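Local coordinates for sensory box histidine kinase/response regulator (PDB 3MR0), which probably acts as a phosphorelay sensor kinase of a two-component system, this chain being its PAS-fold, presumably sensory, domain, at residues Ala18-Lys28 with Pro112-Met120; Thr29-Lys39 with Asp46-Thr54. All blocks are in the same frame, centred on the assembly; numbering follows the deposited sequence.

Contact 1. Residues Ala18-Lys28 with Pro112-Met120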
loop_
_atom_site.group_PDB
_atom_site.type_symbol
_atom_site.label_atom_id
_atom_site.label_comp_id
_atom_site.label_asym_id
_atom_site.label_seq_id
_atom_site.Cartn_x
_atom_site.Cartn_y
_atom_site.Cartn_z
ATOM N N ALA A 18 -4.026 -13.868 -5.167
ATOM C CA ALA A 18 -3.355 -13.553 -3.899
ATOM C C ALA A 18 -4.254 -12.772 -2.951
ATOM O O ALA A 18 -3.906 -12.548 -1.798
ATOM C CB ALA A 18 -2.117 -12.757 -4.169
ATOM N N SER A 19 -5.413 -12.362 -3.455
ATOM C CA SER A 19 -6.312 -11.471 -2.737
ATOM C C SER A 19 -5.648 -10.114 -2.658
ATOM O O SER A 19 -5.606 -9.485 -1.611
ATOM C CB SER A 19 -6.627 -12.004 -1.340
ATOM O OG SER A 19 -7.023 -13.359 -1.388
ATOM N N ALA A 20 -5.113 -9.668 -3.780
ATOM C CA ALA A 20 -4.449 -8.375 -3.831
ATOM C C ALA A 20 -5.360 -7.327 -4.465
ATOM O O ALA A 20 -6.282 -7.676 -5.210
ATOM C CB ALA A 20 -3.136 -8.481 -4.587
ATOM N N GLY A 21 -5.123 -6.055 -4.143
ATOM C CA GLY A 21 -5.789 -4.953 -4.812
ATOM C C GLY A 21 -4.857 -4.189 -5.740
ATOM O O GLY A 21 -3.757 -3.777 -5.362
ATOM N N LEU A 22 -5.303 -3.990 -6.970
ATOM C CA LEU A 22 -4.503 -3.295 -7.974
ATOM C C LEU A 22 -4.719 -1.792 -7.871
ATOM O O LEU A 22 -5.828 -1.348 -7.609
ATOM C CB LEU A 22 -4.866 -3.823 -9.374
ATOM C CG LEU A 22 -4.706 -2.966 -10.631
ATOM C CD1 LEU A 22 -3.318 -3.103 -11.241
ATOM C CD2 LEU A 22 -5.761 -3.363 -11.646
ATOM N N TRP A 23 -3.657 -1.018 -8.054
ATOM C CA TRP A 23 -3.772 0.436 -8.112
ATOM C C TRP A 23 -2.980 1.056 -9.288
ATOM O O TRP A 23 -1.953 0.533 -9.696
ATOM C CB TRP A 23 -3.448 1.089 -6.754
ATOM C CG TRP A 23 -2.090 0.785 -6.146
ATOM C CD1 TRP A 23 -1.800 -0.178 -5.227
ATOM C CD2 TRP A 23 -0.863 1.495 -6.380
ATOM N NE1 TRP A 23 -0.475 -0.123 -4.886
ATOM C CE2 TRP A 23 0.126 0.889 -5.586
ATOM C CE3 TRP A 23 -0.505 2.583 -7.197
ATOM C CZ2 TRP A 23 1.444 1.328 -5.577
ATOM C CZ3 TRP A 23 0.798 3.013 -7.190
ATOM C CH2 TRP A 23 1.759 2.391 -6.383
ATOM N N ASP A 24 -3.493 2.143 -9.850
ATOM C CA ASP A 24 -2.855 2.807 -10.999
ATOM C C ASP A 24 -2.920 4.308 -10.777
ATOM O O ASP A 24 -3.998 4.900 -10.812
ATOM C CB ASP A 24 -3.581 2.425 -12.292
ATOM C CG ASP A 24 -3.015 3.121 -13.547
ATOM O OD1 ASP A 24 -2.100 3.949 -13.463
ATOM O OD2 ASP A 24 -3.505 2.817 -14.651
ATOM N N TRP A 25 -1.765 4.923 -10.566
ATOM C CA TRP A 25 -1.698 6.265 -10.012
ATOM C C TRP A 25 -0.989 7.291 -10.905
ATOM O O TRP A 25 0.075 7.022 -11.459
ATOM C CB TRP A 25 -1.005 6.159 -8.666
ATOM C CG TRP A 25 -0.837 7.407 -7.905
ATOM C CD1 TRP A 25 -1.818 8.182 -7.355
ATOM C CD2 TRP A 25 0.406 8.002 -7.546
ATOM N NE1 TRP A 25 -1.257 9.234 -6.690
ATOM C CE2 TRP A 25 0.113 9.149 -6.793
ATOM C CE3 TRP A 25 1.746 7.683 -7.803
ATOM C CZ2 TRP A 25 1.112 9.983 -6.288
ATOM C CZ3 TRP A 25 2.732 8.500 -7.307
ATOM C CH2 TRP A 25 2.418 9.637 -6.556
ATOM N N ASN A 26 -1.604 8.462 -11.044
ATOM C CA ASN A 26 -1.030 9.546 -11.820
ATOM C C ASN A 26 -0.364 10.507 -10.867
ATOM O O ASN A 26 -1.026 11.111 -10.025
ATOM C CB ASN A 26 -2.095 10.265 -12.654
ATOM C CG ASN A 26 -1.502 11.332 -13.563
ATOM O OD1 ASN A 26 -0.924 12.308 -13.099
ATOM N ND2 ASN A 26 -1.647 11.146 -14.865
ATOM N N PRO A 27 0.960 10.632 -10.981
ATOM C CA PRO A 27 1.752 11.423 -10.034
ATOM C C PRO A 27 1.482 12.929 -10.083
ATOM O O PRO A 27 1.587 13.580 -9.050
ATOM C CB PRO A 27 3.204 11.101 -10.427
ATOM C CG PRO A 27 3.124 9.744 -11.087
ATOM C CD PRO A 27 1.815 9.791 -11.841
ATOM N N LYS A 28 1.143 13.483 -11.234
ATOM C CA LYS A 28 0.950 14.918 -11.290
ATOM C C LYS A 28 -0.429 15.293 -10.717
ATOM O O LYS A 28 -0.553 16.223 -9.916
ATOM C CB LYS A 28 1.178 15.446 -12.715
ATOM C CG LYS A 28 0.614 14.565 -13.792
ATOM C CD LYS A 28 0.914 15.105 -15.188
ATOM C CE LYS A 28 2.304 14.697 -15.665
ATOM N NZ LYS A 28 2.441 14.710 -17.134
ATOM N N PRO A 112 7.808 11.491 -13.394
ATOM C CA PRO A 112 6.831 10.400 -13.391
ATOM C C PRO A 112 5.512 10.812 -14.069
ATOM O O PRO A 112 4.998 11.896 -13.795
ATOM C CB PRO A 112 6.606 10.120 -11.885
ATOM C CG PRO A 112 7.664 10.844 -11.164
ATOM C CD PRO A 112 8.085 11.986 -12.032
ATOM N N TYR A 113 4.979 9.963 -14.941
ATOM C CA TYR A 113 3.643 10.193 -15.476
ATOM C C TYR A 113 2.677 9.111 -15.069
ATOM O O TYR A 113 1.481 9.284 -15.206
ATOM C CB TYR A 113 3.647 10.303 -17.003
ATOM C CG TYR A 113 4.157 9.072 -17.740
ATOM C CD1 TYR A 113 3.308 8.028 -18.092
ATOM C CD2 TYR A 113 5.487 8.978 -18.122
ATOM C CE1 TYR A 113 3.783 6.928 -18.779
ATOM C CE2 TYR A 113 5.958 7.891 -18.796
ATOM C CZ TYR A 113 5.113 6.876 -19.123
ATOM O OH TYR A 113 5.632 5.802 -19.794
ATOM N N ARG A 114 3.184 7.991 -14.564
ATOM C CA ARG A 114 2.317 6.889 -14.167
ATOM C C ARG A 114 3.026 6.067 -13.117
ATOM O O ARG A 114 4.226 6.133 -13.014
ATOM C CB ARG A 114 1.977 6.010 -15.386
ATOM C CG ARG A 114 0.899 4.963 -15.158
ATOM C CD ARG A 114 0.665 4.156 -16.405
ATOM N NE ARG A 114 -0.438 3.216 -16.243
ATOM C CZ ARG A 114 -0.878 2.410 -17.204
ATOM N NH1 ARG A 114 -0.310 2.427 -18.400
ATOM N NH2 ARG A 114 -1.887 1.588 -16.971
HETATM N N MSE A 115 2.267 5.309 -12.329
HETATM C CA MSE A 115 2.830 4.316 -11.398
HETATM C C MSE A 115 1.775 3.213 -11.115
HETATM O O MSE A 115 0.628 3.502 -10.771
HETATM C CB MSE A 115 3.311 4.999 -10.108
HETATM C CG MSE A 115 4.124 4.092 -9.198
HETATM SE SE MSE A 115 4.508 4.914 -7.461
HETATM C CE MSE A 115 5.560 3.491 -6.641
ATOM N N VAL A 116 2.169 1.955 -11.270
ATOM C CA VAL A 116 1.223 0.856 -11.107
ATOM C C VAL A 116 1.697 -0.111 -10.044
ATOM O O VAL A 116 2.881 -0.410 -9.960
ATOM C CB VAL A 116 1.030 0.075 -12.404
ATOM C CG1 VAL A 116 -0.074 -0.952 -12.222
ATOM C CG2 VAL A 116 0.695 1.019 -13.540
ATOM N N GLY A 117 0.773 -0.615 -9.239
ATOM C CA GLY A 117 1.146 -1.538 -8.196
ATOM C C GLY A 117 -0.031 -2.210 -7.542
ATOM O O GLY A 117 -1.149 -2.200 -8.040
ATOM N N TRP A 118 0.236 -2.821 -6.406
ATOM C CA TRP A 118 -0.786 -3.554 -5.693
ATOM C C TRP A 118 -0.688 -3.334 -4.189
ATOM O O TRP A 118 0.280 -2.764 -3.683
ATOM C CB TRP A 118 -0.687 -5.047 -6.017
ATOM C CG TRP A 118 0.714 -5.672 -5.935
ATOM C CD1 TRP A 118 1.550 -5.941 -6.989
ATOM C CD2 TRP A 118 1.402 -6.143 -4.761
ATOM N NE1 TRP A 118 2.702 -6.521 -6.546
ATOM C CE2 TRP A 118 2.644 -6.659 -5.183
ATOM C CE3 TRP A 118 1.098 -6.162 -3.389
ATOM C CZ2 TRP A 118 3.577 -7.186 -4.296
ATOM C CZ3 TRP A 118 2.028 -6.684 -2.501
ATOM C CH2 TRP A 118 3.254 -7.190 -2.960
ATOM N N ILE A 119 -1.701 -3.786 -3.476
ATOM C CA ILE A 119 -1.626 -3.864 -2.040
ATOM C C ILE A 119 -2.092 -5.258 -1.607
ATOM O O ILE A 119 -2.918 -5.878 -2.270
ATOM C CB ILE A 119 -2.466 -2.760 -1.344
ATOM C CG1 ILE A 119 -3.953 -2.864 -1.717
ATOM C CG2 ILE A 119 -1.902 -1.386 -1.661
ATOM C CD1 ILE A 119 -4.867 -2.007 -0.854
HETATM N N MSE A 120 -1.542 -5.747 -0.500
HETATM C CA MSE A 120 -2.035 -6.964 0.137
HETATM C C MSE A 120 -2.239 -6.685 1.612
HETATM O O MSE A 120 -1.467 -5.914 2.201
HETATM C CB MSE A 120 -1.063 -8.130 -0.057
HETATM C CG MSE A 120 -1.158 -8.765 -1.415
HETATM SE SE MSE A 120 -0.337 -10.529 -1.479
HETATM C CE MSE A 120 1.521 -10.032 -1.535
HETATM O O HOH W 1 -1.349 8.124 -14.852
#

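Contact 2. Residues Thr29-Lys39 with Asp46-Thr54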
loop_
_atom_site.group_PDB
_atom_site.type_symbol
_atom_site.label_atom_id
_atom_site.label_comp_id
_atom_site.label_asym_id
_atom_site.label_seq_id
_atom_site.Cartn_x
_atom_site.Cartn_y
_atom_site.Cartn_z
ATOM N N THR A 29 -1.448 14.525 -11.094
ATOM C CA THR A 29 -2.833 14.830 -10.743
ATOM C C THR A 29 -3.286 14.274 -9.377
ATOM O O THR A 29 -4.201 14.834 -8.749
ATOM C CB THR A 29 -3.790 14.334 -11.841
ATOM O OG1 THR A 29 -3.741 12.904 -11.891
ATOM C CG2 THR A 29 -3.384 14.904 -13.201
ATOM N N GLY A 30 -2.655 13.184 -8.926
ATOM C CA GLY A 30 -3.052 12.522 -7.690
ATOM C C GLY A 30 -4.130 11.468 -7.892
ATOM O O GLY A 30 -4.397 10.649 -7.014
ATOM N N ALA A 31 -4.732 11.474 -9.077
ATOM C CA ALA A 31 -5.772 10.519 -9.432
ATOM C C ALA A 31 -5.316 9.055 -9.335
ATOM O O ALA A 31 -4.214 8.701 -9.733
ATOM C CB ALA A 31 -6.279 10.806 -10.834
HETATM N N MSE A 32 -6.205 8.203 -8.842
HETATM C CA MSE A 32 -5.867 6.818 -8.638
HETATM C C MSE A 32 -7.032 5.919 -9.040
HETATM O O MSE A 32 -8.153 6.133 -8.599
HETATM C CB MSE A 32 -5.498 6.603 -7.178
HETATM C CG MSE A 32 -4.907 5.225 -6.936
HETATM SE SE MSE A 32 -4.057 4.990 -5.205
HETATM C CE MSE A 32 -5.075 6.281 -4.186
ATOM N N TYR A 33 -6.762 4.935 -9.899
ATOM C CA TYR A 33 -7.711 3.853 -10.164
ATOM C C TYR A 33 -7.522 2.750 -9.136
ATOM O O TYR A 33 -6.397 2.440 -8.755
ATOM C CB TYR A 33 -7.577 3.272 -11.573
ATOM C CG TYR A 33 -8.366 1.983 -11.721
ATOM C CD1 TYR A 33 -9.755 2.000 -11.806
ATOM C CD2 TYR A 33 -7.723 0.744 -11.735
ATOM C CE1 TYR A 33 -10.484 0.821 -11.919
ATOM C CE2 TYR A 33 -8.438 -0.438 -11.852
ATOM C CZ TYR A 33 -9.825 -0.398 -11.946
ATOM O OH TYR A 33 -10.545 -1.576 -12.056
ATOM N N LEU A 34 -8.637 2.177 -8.694
ATOM C CA LEU A 34 -8.649 1.141 -7.665
ATOM C C LEU A 34 -9.428 -0.083 -8.143
ATOM O O LEU A 34 -10.550 0.038 -8.634
ATOM C CB LEU A 34 -9.303 1.662 -6.372
ATOM C CG LEU A 34 -9.201 3.133 -5.975
ATOM C CD1 LEU A 34 -10.056 3.381 -4.781
ATOM C CD2 LEU A 34 -7.762 3.487 -5.694
ATOM N N SER A 35 -8.844 -1.261 -7.989
ATOM C CA SER A 35 -9.554 -2.457 -8.344
ATOM C C SER A 35 -10.627 -2.706 -7.290
ATOM O O SER A 35 -10.544 -2.187 -6.161
ATOM C CB SER A 35 -8.600 -3.634 -8.438
ATOM O OG SER A 35 -8.055 -3.945 -7.170
ATOM N N PRO A 36 -11.656 -3.500 -7.647
ATOM C CA PRO A 36 -12.658 -3.847 -6.629
ATOM C C PRO A 36 -12.000 -4.391 -5.366
ATOM O O PRO A 36 -12.411 -3.960 -4.280
ATOM C CB PRO A 36 -13.506 -4.921 -7.323
ATOM C CG PRO A 36 -13.385 -4.586 -8.795
ATOM C CD PRO A 36 -11.982 -4.064 -8.977
ATOM N N HIS A 37 -11.011 -5.290 -5.481
ATOM C CA HIS A 37 -10.376 -5.815 -4.260
ATOM C C HIS A 37 -9.541 -4.789 -3.465
ATOM O O HIS A 37 -9.414 -4.899 -2.240
ATOM C CB HIS A 37 -9.613 -7.145 -4.421
ATOM C CG HIS A 37 -9.455 -7.867 -3.113
ATOM N ND1 HIS A 37 -10.522 -8.431 -2.443
ATOM C CD2 HIS A 37 -8.382 -8.038 -2.304
ATOM C CE1 HIS A 37 -10.106 -8.953 -1.301
ATOM N NE2 HIS A 37 -8.809 -8.735 -1.195
ATOM N N PHE A 38 -8.989 -3.797 -4.153
ATOM C CA PHE A 38 -8.370 -2.702 -3.442
ATOM C C PHE A 38 -9.434 -2.064 -2.562
ATOM O O PHE A 38 -9.224 -1.862 -1.372
ATOM C CB PHE A 38 -7.802 -1.671 -4.411
ATOM C CG PHE A 38 -7.044 -0.576 -3.741
ATOM C CD1 PHE A 38 -5.680 -0.469 -3.903
ATOM C CD2 PHE A 38 -7.697 0.340 -2.925
ATOM C CE1 PHE A 38 -4.969 0.536 -3.280
ATOM C CE2 PHE A 38 -6.993 1.359 -2.283
ATOM C CZ PHE A 38 -5.629 1.459 -2.457
ATOM N N LYS A 39 -10.577 -1.723 -3.147
ATOM C CA LYS A 39 -11.633 -1.101 -2.358
ATOM C C LYS A 39 -11.999 -1.977 -1.167
ATOM O O LYS A 39 -12.226 -1.490 -0.050
ATOM C CB LYS A 39 -12.866 -0.829 -3.208
ATOM C CG LYS A 39 -12.638 0.152 -4.339
ATOM C CD LYS A 39 -13.954 0.422 -5.036
ATOM C CE LYS A 39 -13.783 1.251 -6.281
ATOM N NZ LYS A 39 -14.946 0.988 -7.162
ATOM N N ASP A 46 -17.511 -2.365 -3.544
ATOM C CA ASP A 46 -17.203 -1.799 -4.856
ATOM C C ASP A 46 -17.943 -0.478 -5.104
ATOM O O ASP A 46 -17.383 0.469 -5.622
ATOM C CB ASP A 46 -17.534 -2.850 -5.930
ATOM C CG ASP A 46 -17.001 -2.490 -7.313
ATOM O OD1 ASP A 46 -16.143 -1.578 -7.437
ATOM O OD2 ASP A 46 -17.442 -3.150 -8.280
ATOM N N HIS A 47 -19.202 -0.422 -4.704
ATOM C CA HIS A 47 -20.039 0.752 -4.935
ATOM C C HIS A 47 -19.886 1.854 -3.891
ATOM O O HIS A 47 -20.428 2.944 -4.064
ATOM C CB HIS A 47 -21.518 0.341 -4.986
ATOM C CG HIS A 47 -22.136 0.130 -3.632
ATOM N ND1 HIS A 47 -22.255 -1.113 -3.053
ATOM C CD2 HIS A 47 -22.672 1.007 -2.751
ATOM C CE1 HIS A 47 -22.841 -0.992 -1.876
ATOM N NE2 HIS A 47 -23.102 0.283 -1.668
ATOM N N GLU A 48 -19.183 1.571 -2.797
ATOM C CA GLU A 48 -18.991 2.563 -1.737
ATOM C C GLU A 48 -17.821 3.523 -1.990
ATOM O O GLU A 48 -17.478 4.336 -1.135
ATOM C CB GLU A 48 -18.814 1.868 -0.398
ATOM C CG GLU A 48 -20.012 1.076 0.011
ATOM C CD GLU A 48 -19.729 0.226 1.214
ATOM O OE1 GLU A 48 -18.676 0.412 1.835
ATOM O OE2 GLU A 48 -20.555 -0.640 1.541
ATOM N N LEU A 49 -17.217 3.414 -3.164
ATOM C CA LEU A 49 -16.162 4.311 -3.603
ATOM C C LEU A 49 -16.077 4.153 -5.119
ATOM O O LEU A 49 -16.198 3.036 -5.629
ATOM C CB LEU A 49 -14.825 3.916 -2.970
ATOM C CG LEU A 49 -14.619 4.036 -1.459
ATOM C CD1 LEU A 49 -13.353 3.312 -1.027
ATOM C CD2 LEU A 49 -14.558 5.492 -1.060
ATOM N N PRO A 50 -15.864 5.256 -5.855
ATOM C CA PRO A 50 -15.744 5.273 -7.333
ATOM C C PRO A 50 -14.480 4.587 -7.862
ATOM O O PRO A 50 -13.496 4.543 -7.137
ATOM C CB PRO A 50 -15.686 6.760 -7.661
ATOM C CG PRO A 50 -16.253 7.421 -6.465
ATOM C CD PRO A 50 -15.854 6.606 -5.293
ATOM N N ASP A 51 -14.493 4.053 -9.076
ATOM C CA ASP A 51 -13.286 3.416 -9.582
ATOM C C ASP A 51 -12.034 4.362 -9.598
ATOM O O ASP A 51 -10.925 3.907 -9.907
ATOM C CB ASP A 51 -13.525 2.768 -10.962
ATOM C CG ASP A 51 -14.215 1.392 -10.879
ATOM O OD1 ASP A 51 -14.414 0.869 -9.767
ATOM O OD2 ASP A 51 -14.552 0.814 -11.939
ATOM N N GLU A 52 -12.202 5.651 -9.243
ATOM C CA GLU A 52 -11.105 6.655 -9.290
ATOM C C GLU A 52 -11.174 7.799 -8.254
ATOM O O GLU A 52 -12.127 8.574 -8.253
ATOM C CB GLU A 52 -11.014 7.292 -10.685
ATOM C CG GLU A 52 -10.756 6.318 -11.836
ATOM C CD GLU A 52 -10.419 7.032 -13.133
ATOM O OE1 GLU A 52 -10.500 6.397 -14.217
ATOM O OE2 GLU A 52 -10.070 8.233 -13.061
ATOM N N ILE A 53 -10.152 7.929 -7.405
ATOM C CA ILE A 53 -10.116 8.988 -6.380
ATOM C C ILE A 53 -8.888 9.922 -6.489
ATOM O O ILE A 53 -7.774 9.465 -6.787
ATOM C CB ILE A 53 -10.181 8.403 -4.966
ATOM C CG1 ILE A 53 -9.036 7.417 -4.759
ATOM C CG2 ILE A 53 -11.515 7.725 -4.742
ATOM C CD1 ILE A 53 -9.074 6.701 -3.442
ATOM N N THR A 54 -9.100 11.218 -6.220
ATOM C CA THR A 54 -8.160 12.267 -6.634
ATOM C C THR A 54 -7.839 13.231 -5.497
ATOM O O THR A 54 -7.432 12.806 -4.422
ATOM C CB THR A 54 -8.705 13.075 -7.865
ATOM O OG1 THR A 54 -9.391 12.200 -8.776
ATOM C CG2 THR A 54 -7.578 13.795 -8.608
HETATM O O HOH W 2 -12.621 -1.141 -10.287
#

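Contact 1. Residues Ala18-Lys28 with Pro112-Met120
At the centre of the antiparallel PAS sheet, strand 21-25 pairs with strand 112-120, and the inner side of the pair helps line the pocket in which a PG5 molecule is bound. Trp23 lies across the partner strand at Gly117. Its chi1 of 57° sets CG between the backbone N and the carbonyl carbon, which lays the indole over the neighbouring backbone, and Gly117 CA makes a CH-pi contact 4.0 Å from the centroid of the five-membered ring. Glycine suits this place because the indole occupies the room a side chain would need. The backbones clasp at the same pair: Trp23 N to Gly117 O is 2.8 Å and nearly straight, and Gly117 N returns a bond to Trp23 O. Farther along, Trp23 NE1 gives a weak, bent bond to Trp118 O at 3.0 Å, which occupies the indole N-H at the ring edge. Selenomethionine Met115, extended beyond CG, brings SE to 3.9 Å from Trp23 CH2, a Met-aromatic contact at the edge of that ring, and meets Trp25 obliquely; its long, unbranched chain touches both indoles, and helix 65-78 covers it through Leu72 and His75.

On the other face, Asp24 and Arg114 form a salt bridge, with Arg114 NH2 3.1 Å from Asp24 OD2 and approaching from above the carboxylate plane; a weaker bond runs from NE to OD1. Past the end of strand 21-25, Pro27 CG rests on Pro112 CB at 3.6 Å. The chemistry is thus divided between the faces: the two indoles contribute to the pocket wall, with Met115 packed beside them, whereas the ion pair, on partly exposed ground, probably adds electrostatic attraction to the backbone ladder.

Contact 2. Residues Thr29-Lys39 with Asp46-Thr54
This is a surface contact at the margin of the PAS fold, a short antiparallel pairing across an intervening helix and loop in which strand 52-53 forms the outermost strand beside strand 32-34, while the start of helix 36-41 is tied to the loop ahead of strand 52-53. Met32 and Ile53 form the hydrogen-bonded pair: Ile53 N to Met32 O is 2.9 Å, and the reverse bond is weak. Leu34 N prolongs the ladder to Asp51 O. On the inner face, Ile53 CD1 reaches Leu34 CD1 at 3.7 Å, the two side chains crossing at about a right angle, and lies beside the methyl of selenomethionine Met32. These apolar groups, two branched and one long, suit a face turned to the body of the domain, where Met32 also packs on Trp25 and comes close to a bound PG5.

Tyr33 stands on the opposite face next to Asp51, ring and carboxylate planes 85° apart; its CE1 is 3.7 Å from Asp51 CB. A water joins Tyr33 OH, Leu34 O and, weakly, Asp51 OD1. Ser35 at the N-cap accepts from Phe38 N through OG, starting the helix that carries Lys39. Gly30, with phi 88°, makes the turn before the strand in a conformation easy for glycine.

Lys39 runs out with its chain extended beyond CG, a length that carries the ammonium group from the helix to the loop. There it meets two carboxylates and two carbonyls, an arrangement that probably stabilises its positive charge. Asp46 contributes both O and OD1, Leu49 its O; Lys39 NZ is 2.8 Å from Asp46 OD1 and 2.7 Å from Asp51 OD1, each carboxylate oxygen being met nearly along its C-O axis.

From the N terminus, the chain leaves helix 11-17 and enters strand 21-25, passes through the 26-31 turn into strand 32-34 and helix 36-41, and returns as strand 52-53. That return closes the short loop of contact 2. Helix 65-78 and strands 82-89 and 95-106 follow before strand 112-121 comes back beside the first strand, closing the much longer loop of contact 1, inside which contact 2 is nested. Strands 21-25 and 32-34 are sheet neighbours, and Leu22 N with Ser35 OG and Asp24 O with Tyr33 N bridge the two contacts. Together they join the sheet centre to its 52-53 margin.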